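Local atomic coordinates of acetyl xylan esterase (Paenibacillus sp. R4, PDB entry 6AGQ), a protein that probably removes acetyl groups from acetylated xylan and related sugars, as a cold-active esterase of the alpha/beta-hydrolase superfamily. Residues 144-147 and 151-154. Residues are numbered along the deposited sequence; the frame is centred on the assembly and turned at random.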
loop_
_atom_site.group_PDB
_atom_site.type_symbol
_atom_site.label_atom_id
_atom_site.label_comp_id
_atom_site.label_asym_id
_atom_site.label_seq_id
_atom_site.Cartn_x
_atom_site.Cartn_y
_atom_site.Cartn_z
ATOM N N LEU A 144 16.929 4.562 24.541
ATOM C CA LEU A 144 17.391 4.110 25.867
ATOM C C LEU A 144 18.401 5.092 26.430
ATOM O O LEU A 144 19.428 5.352 25.795
ATOM C CB LEU A 144 17.963 2.741 25.806
ATOM C CG LEU A 144 16.962 1.687 25.383
ATOM C CD1 LEU A 144 17.741 0.433 25.114
ATOM C CD2 LEU A 144 15.920 1.463 26.482
ATOM N N GLY A 145 18.033 5.690 27.571
ATOM C CA GLY A 145 18.891 6.680 28.251
ATOM C C GLY A 145 19.005 8.005 27.522
ATOM O O GLY A 145 19.988 8.738 27.700
ATOM N N ILE A 146 17.995 8.341 26.732
ATOM C CA ILE A 146 18.051 9.515 25.849
ATOM C C ILE A 146 18.108 10.869 26.539
ATOM O O ILE A 146 18.595 11.850 25.938
ATOM C CB ILE A 146 16.965 9.509 24.783
ATOM C CG1 ILE A 146 17.390 10.408 23.594
ATOM C CG2 ILE A 146 15.601 9.868 25.356
ATOM C CD1 ILE A 146 16.589 10.107 22.353
ATOM N N LEU A 147 17.672 10.931 27.801
ATOM C CA LEU A 147 17.775 12.170 28.583
ATOM C C LEU A 147 19.111 12.551 29.217
ATOM O O LEU A 147 19.245 13.678 29.692
ATOM C CB LEU A 147 16.656 12.221 29.612
ATOM C CG LEU A 147 15.276 12.231 28.922
ATOM C CD1 LEU A 147 14.180 12.212 29.999
ATOM C CD2 LEU A 147 15.089 13.420 27.964
ATOM N N SER A 151 24.355 8.031 30.253
ATOM C CA SER A 151 23.684 6.705 30.283
ATOM C C SER A 151 23.041 6.282 28.947
ATOM O O SER A 151 22.338 5.258 28.877
ATOM C CB SER A 151 22.609 6.717 31.402
ATOM O OG SER A 151 21.580 7.636 31.077
ATOM N N TYR A 152 23.298 7.054 27.878
ATOM C CA TYR A 152 22.657 6.807 26.608
ATOM C C TYR A 152 23.197 5.539 25.894
ATOM O O TYR A 152 24.410 5.369 25.819
ATOM C CB TYR A 152 22.795 8.023 25.729
ATOM C CG TYR A 152 22.173 7.860 24.348
ATOM C CD1 TYR A 152 20.809 7.697 24.227
ATOM C CD2 TYR A 152 22.969 7.874 23.172
ATOM C CE1 TYR A 152 20.230 7.570 22.999
ATOM C CE2 TYR A 152 22.390 7.718 21.920
ATOM C CZ TYR A 152 21.011 7.544 21.841
ATOM O OH TYR A 152 20.368 7.405 20.615
ATOM N N TYR A 153 22.296 4.686 25.362
ATOM C CA TYR A 153 22.688 3.455 24.608
ATOM C C TYR A 153 24.006 3.494 23.806
ATOM O O TYR A 153 24.893 2.612 23.926
ATOM C CB TYR A 153 21.574 3.101 23.632
ATOM C CG TYR A 153 21.808 1.873 22.816
ATOM C CD1 TYR A 153 21.716 0.600 23.402
ATOM C CD2 TYR A 153 22.122 1.970 21.501
ATOM C CE1 TYR A 153 21.933 -0.557 22.671
ATOM C CE2 TYR A 153 22.354 0.839 20.749
ATOM C CZ TYR A 153 22.270 -0.430 21.347
ATOM O OH TYR A 153 22.494 -1.547 20.613
ATOM N N TYR A 154 24.186 4.546 23.021
ATOM C CA TYR A 154 25.327 4.567 22.113
ATOM C C TYR A 154 26.612 4.911 22.795
ATOM O O TYR A 154 27.667 4.762 22.148
ATOM C CB TYR A 154 25.099 5.369 20.801
ATOM C CG TYR A 154 24.242 4.622 19.760
ATOM C CD1 TYR A 154 24.780 3.576 18.981
ATOM C CD2 TYR A 154 22.915 5.012 19.517
ATOM C CE1 TYR A 154 24.005 2.874 18.059
ATOM C CE2 TYR A 154 22.136 4.366 18.562
ATOM C CZ TYR A 154 22.668 3.295 17.842
ATOM O OH TYR A 154 21.898 2.669 16.922
#
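Leu144 O accepts the backbone N-H of Tyr153 at 3.0 Å, an almost straight bond (177° at the hydrogen). The same oxygen lies 3.1 Å from Tyr152 CD1, approaching that ring obliquely. With CG anti to the backbone N (chi1 179°), the Tyr152 ring runs back along 144-147: Gly145 O sits at its edge and Ile146 CA lies 3.7 Å from Tyr152 CD1. Ile146 and Tyr152 point the same way, side by side, CG1 of the isoleucine meeting CE1 of the tyrosine at 4.1 Å. On the other flank, Leu144 CB and Tyr153 CB touch at 4.2 Å. Gly145 adopts a positive phi where the two backbones, measured between CA atoms, come nearest (Gly145 and Tyr152); its CA is 3.8 Å from Ser151 O, and it has no side chain to meet that carbonyl. In the alpha/beta-hydrolase fold, the contact lies at the end of the long connection from strand 114-118 to helix 153-170, and the bond from Tyr153 N closes the turn over the three residues 148-150. Farther out, Tyr152 OH is hydrogen-bonded to Met142 O, and the ring meets Phe253 with the planes inclined by about 50°. Cut back to alanine, Tyr152 would lose its ring and hydroxyl, which is likely to leave Met142 O without this partner and open a gap beside Ile146 and Phe253. The Tyr153 ring stacks on Trp141, and its hydroxyl is fixed by Arg121 O and Gln123 NE2. Helices 226-236 and 243-251 cover Ile146 through Trp232 and Val246, while Thr249 OG1 is hydrogen-bonded to Ile146 O.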